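Local coordinates for protein Dot/Icm T4SS effector (Legionella pneumophila, PDB 6VVE) that acts as a kinase that Legionella pneumophila delivers as a type IV secretion effector and that host inositol hexakisphosphate activates, at residues F128-W133 / I204-G209. Residues are numbered along the deposited sequence; the frame is centred on the assembly and turned at random.
With ADP (adenosine-5'-diphosphate), chain C.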
ATOM      1  N   PHE A 128       1.761  -3.835   3.785  1.00 11.10           N
ATOM      2  CA  PHE A 128       0.560  -3.584   3.003  1.00 14.01           C
ATOM      3  C   PHE A 128      -0.295  -4.844   2.980  1.00 15.03           C
ATOM      4  O   PHE A 128       0.223  -5.957   2.855  1.00 13.75           O
ATOM      5  CB  PHE A 128       0.914  -3.156   1.574  1.00 14.06           C
ATOM      6  CG  PHE A 128       1.864  -1.995   1.511  1.00 13.50           C
ATOM      7  CD1 PHE A 128       3.237  -2.202   1.597  1.00 12.32           C
ATOM      8  CD2 PHE A 128       1.395  -0.699   1.384  1.00 13.48           C
ATOM      9  CE1 PHE A 128       4.117  -1.131   1.550  1.00 11.60           C
ATOM     10  CE2 PHE A 128       2.271   0.370   1.339  1.00 16.06           C
ATOM     11  CZ  PHE A 128       3.638   0.151   1.423  1.00 14.64           C
ATOM     12  N   VAL A 129      -1.606  -4.673   3.102  1.00 16.80           N
ATOM     13  CA  VAL A 129      -2.544  -5.801   3.191  1.00 16.56           C
ATOM     14  C   VAL A 129      -3.261  -5.840   1.842  1.00 12.96           C
ATOM     15  O   VAL A 129      -4.317  -5.252   1.643  1.00 10.47           O
ATOM     16  CB  VAL A 129      -3.504  -5.671   4.356  1.00 17.91           C
ATOM     17  CG1 VAL A 129      -4.513  -6.812   4.332  1.00 21.76           C
ATOM     18  CG2 VAL A 129      -2.754  -5.645   5.668  1.00 16.74           C
ATOM     19  N   LEU A 130      -2.714  -6.627   0.911  1.00 11.47           N
ATOM     20  CA  LEU A 130      -3.364  -6.849  -0.372  1.00 11.45           C
ATOM     21  C   LEU A 130      -4.170  -8.150  -0.329  1.00 13.52           C
ATOM     22  O   LEU A 130      -4.095  -8.933   0.629  1.00 15.17           O
ATOM     23  CB  LEU A 130      -2.336  -6.885  -1.502  1.00 13.11           C
ATOM     24  CG  LEU A 130      -1.689  -5.539  -1.835  1.00 11.91           C
ATOM     25  CD1 LEU A 130      -0.573  -5.700  -2.868  1.00 13.20           C
ATOM     26  CD2 LEU A 130      -2.738  -4.564  -2.348  1.00 11.91           C
ATOM     27  N   GLY A 131      -4.941  -8.375  -1.385  1.00 12.54           N
ATOM     28  CA  GLY A 131      -5.827  -9.522  -1.431  1.00 11.24           C
ATOM     29  C   GLY A 131      -6.386  -9.679  -2.822  1.00 14.11           C
ATOM     30  O   GLY A 131      -5.902  -9.062  -3.769  1.00 13.82           O
ATOM     31  N   LEU A 132      -7.420 -10.513  -2.937  1.00 15.24           N
ATOM     32  CA  LEU A 132      -8.006 -10.816  -4.237  1.00 16.15           C
ATOM     33  C   LEU A 132      -9.525 -10.856  -4.136  1.00 17.93           C
ATOM     34  O   LEU A 132     -10.090 -11.226  -3.100  1.00 17.04           O
ATOM     35  CB  LEU A 132      -7.498 -12.156  -4.785  1.00 12.88           C
ATOM     36  CG  LEU A 132      -5.986 -12.283  -4.942  1.00 19.20           C
ATOM     37  CD1 LEU A 132      -5.610 -13.726  -5.279  1.00 12.25           C
ATOM     38  CD2 LEU A 132      -5.474 -11.328  -6.002  1.00 15.27           C
ATOM     39  N   TRP A 133     -10.176 -10.471  -5.232  1.00 12.34           N
ATOM     40  CA  TRP A 133     -11.625 -10.497  -5.330  1.00 20.02           C
ATOM     41  C   TRP A 133     -12.058 -11.881  -5.805  1.00 17.28           C
ATOM     42  O   TRP A 133     -11.650 -12.329  -6.884  1.00 14.18           O
ATOM     43  CB  TRP A 133     -12.119  -9.424  -6.297  1.00 13.62           C
ATOM     44  CG  TRP A 133     -11.997  -8.033  -5.776  1.00 13.18           C
ATOM     45  CD1 TRP A 133     -11.003  -7.138  -6.049  1.00 12.25           C
ATOM     46  CD2 TRP A 133     -12.903  -7.370  -4.886  1.00 13.80           C
ATOM     47  NE1 TRP A 133     -11.240  -5.957  -5.384  1.00 12.21           N
ATOM     48  CE2 TRP A 133     -12.401  -6.072  -4.667  1.00 13.17           C
ATOM     49  CE3 TRP A 133     -14.090  -7.747  -4.258  1.00 24.81           C
ATOM     50  CZ2 TRP A 133     -13.042  -5.153  -3.842  1.00 13.67           C
ATOM     51  CZ3 TRP A 133     -14.731  -6.826  -3.443  1.00 25.93           C
ATOM     52  CH2 TRP A 133     -14.203  -5.546  -3.243  1.00 25.92           C
ATOM     53  N   ILE A 204      -4.272  -0.704   5.304  1.00 14.49           N
ATOM     54  CA  ILE A 204      -5.361  -1.487   4.735  1.00 13.76           C
ATOM     55  C   ILE A 204      -6.147  -0.627   3.757  1.00 12.39           C
ATOM     56  O   ILE A 204      -5.704   0.460   3.369  1.00 13.99           O
ATOM     57  CB  ILE A 204      -6.271  -2.034   5.850  1.00 15.88           C
ATOM     58  CG1 ILE A 204      -6.792  -0.891   6.724  1.00 18.18           C
ATOM     59  CG2 ILE A 204      -5.514  -3.044   6.694  1.00 16.25           C
ATOM     60  CD1 ILE A 204      -7.848  -1.313   7.745  1.00 21.11           C
ATOM     61  N   ASP A 205      -7.329  -1.100   3.361  1.00 14.41           N
ATOM     62  CA  ASP A 205      -8.193  -0.389   2.413  1.00 13.21           C
ATOM     63  C   ASP A 205      -7.537  -0.312   1.038  1.00 12.61           C
ATOM     64  O   ASP A 205      -7.588   0.723   0.369  1.00 15.97           O
ATOM     65  CB  ASP A 205      -8.543   1.006   2.927  1.00 15.11           C
ATOM     66  CG  ASP A 205      -9.742   1.612   2.211  1.00 18.02           C
ATOM     67  OD1 ASP A 205     -10.521   0.861   1.590  1.00 18.23           O
ATOM     68  OD2 ASP A 205      -9.906   2.847   2.263  1.00 22.62           O
ATOM     69  N   LEU A 206      -6.915  -1.420   0.616  1.00 14.93           N
ATOM     70  CA  LEU A 206      -6.254  -1.511  -0.682  1.00 13.74           C
ATOM     71  C   LEU A 206      -6.975  -2.454  -1.643  1.00 15.29           C
ATOM     72  O   LEU A 206      -6.341  -3.003  -2.557  1.00 16.64           O
ATOM     73  CB  LEU A 206      -4.803  -1.959  -0.489  1.00 11.95           C
ATOM     74  CG  LEU A 206      -3.842  -0.979   0.170  1.00 13.86           C
ATOM     75  CD1 LEU A 206      -2.525  -1.660   0.512  1.00 16.99           C
ATOM     76  CD2 LEU A 206      -3.594   0.223  -0.726  1.00 13.91           C
ATOM     77  N   ASP A 207      -8.281  -2.658  -1.461  1.00 16.91           N
ATOM     78  CA  ASP A 207      -8.985  -3.643  -2.276  1.00 17.90           C
ATOM     79  C   ASP A 207      -9.116  -3.209  -3.733  1.00 16.84           C
ATOM     80  O   ASP A 207      -9.522  -4.015  -4.570  1.00 15.81           O
ATOM     81  CB  ASP A 207     -10.370  -3.926  -1.689  1.00 22.72           C
ATOM     82  CG  ASP A 207     -11.146  -2.656  -1.375  1.00 25.81           C
ATOM     83  OD1 ASP A 207     -10.706  -1.883  -0.484  1.00 25.83           O
ATOM     84  OD2 ASP A 207     -12.188  -2.439  -2.016  1.00 22.99           O
ATOM     85  N   GLY A 208      -8.811  -1.959  -4.055  1.00 17.72           N
ATOM     86  CA  GLY A 208      -8.681  -1.527  -5.427  1.00 15.54           C
ATOM     87  C   GLY A 208      -7.261  -1.543  -5.950  1.00 19.27           C
ATOM     88  O   GLY A 208      -7.028  -1.097  -7.079  1.00 15.79           O
ATOM     89  N   GLY A 209      -6.308  -2.036  -5.172  1.00 18.00           N
ATOM     90  CA  GLY A 209      -4.913  -1.940  -5.539  1.00 16.41           C
ATOM     91  C   GLY A 209      -4.385  -0.528  -5.347  1.00 14.09           C
ATOM     92  O   GLY A 209      -5.096   0.399  -4.955  1.00 13.67           O
TER
HETATM   93  PB  ADP C 402     -12.407   2.242   5.050  1.00 42.09           P
HETATM   94  O1B ADP C 402     -11.334   3.290   5.266  1.00 46.20           O
HETATM   95  O2B ADP C 402     -13.350   2.097   6.216  1.00 44.22           O
HETATM   96  O3B ADP C 402     -13.090   2.308   3.695  1.00 40.27           O
HETATM   97  PA  ADP C 402     -12.274  -0.597   5.058  1.00 30.41           P
HETATM   98  O1A ADP C 402     -11.388  -1.504   4.245  1.00 22.11           O
HETATM   99  O2A ADP C 402     -13.728  -0.457   4.696  1.00 25.59           O
HETATM  100  O3A ADP C 402     -11.578   0.855   5.012  1.00 32.42           O
HETATM  101  O5' ADP C 402     -12.168  -1.091   6.577  1.00 27.55           O
HETATM  102  C5' ADP C 402     -13.121  -0.714   7.557  1.00 30.51           C
HETATM  103  C4' ADP C 402     -12.735  -1.311   8.886  1.00 31.90           C
HETATM  104  O4' ADP C 402     -12.703  -2.751   8.835  1.00 30.81           O
HETATM  105  C3' ADP C 402     -11.339  -0.858   9.378  1.00 34.21           C
HETATM  106  O3' ADP C 402     -11.367   0.323  10.133  1.00 33.35           O
HETATM  107  C2' ADP C 402     -10.868  -2.071  10.209  1.00 35.20           C
HETATM  108  O2' ADP C 402     -11.224  -1.901  11.568  1.00 36.91           O
HETATM  109  C1' ADP C 402     -11.611  -3.275   9.602  1.00 30.07           C
HETATM  110  N9  ADP C 402     -10.656  -4.005   8.744  1.00 24.95           N
HETATM  111  C8  ADP C 402     -10.456  -3.770   7.430  1.00 21.96           C
HETATM  112  N7  ADP C 402      -9.502  -4.601   6.934  1.00 18.47           N
HETATM  113  C5  ADP C 402      -9.089  -5.380   7.948  1.00 19.93           C
HETATM  114  C6  ADP C 402      -8.107  -6.468   8.110  1.00 19.64           C
HETATM  115  N6  ADP C 402      -7.382  -6.885   7.055  1.00 18.41           N
HETATM  116  N1  ADP C 402      -7.968  -7.030   9.338  1.00 24.51           N
HETATM  117  C2  ADP C 402      -8.699  -6.614  10.399  1.00 25.98           C
HETATM  118  N3  ADP C 402      -9.609  -5.627  10.311  1.00 25.77           N
HETATM  119  C4  ADP C 402      -9.849  -4.987   9.139  1.00 23.02           C
HETATM  120  O   HOH W   1      -6.493  -3.843   2.237  1.00 11.60           O
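Trp133 reaches Asp207 with the edge of its indole. The five-membered ring puts NE1 2.7 Å from the backbone O of Asp207, in a bond bent to 149° at the hydrogen, with the oxygen 19° out of the ring plane. Tryptophan suits this buried place because one flat group supplies both this N-H and an apolar surface, which the rings of Tyr105 and Phe143 meet. Trp133 CZ2 has Asp207 CB obliquely above its plane at 3.6 Å, while Asp207 OD2 lies nearer that plane, 3.4 Å from CZ2. The other carboxylate oxygen, OD1, forms a salt bridge with Lys94, which also binds ADP; the Asp207 side chain is about 6 Å from a manganese ion, too far to coordinate it directly.

Leu206 can be followed outward. Its CB meets Leu130 CD2 at 3.8 Å. CG stands anti to the carbonyl carbon (chi1 -69°), and beyond it CD1 rests against Phe128 CB at 3.9 Å and at the edge of that ring. Apolar leucine suits this buried place, while a water accepting from its backbone N donates to Val129 O. Val129 CG2 meets Ile204 CG2 at 3.9 Å, a beta-branched, apolar pair suited to the adenine wall, and Ile204 CD1 continues to C8 of the adenine at 3.6 Å. Gly209 N bonds to Leu206 O, closing a type I turn at a positive phi that glycine readily takes.

Asp205-Leu206-Asp207 probably represents a variant kinase DFG motif, leucine replacing phenylalanine and aspartate glycine, at the ADP pocket wall with Asp205 beside the phosphates.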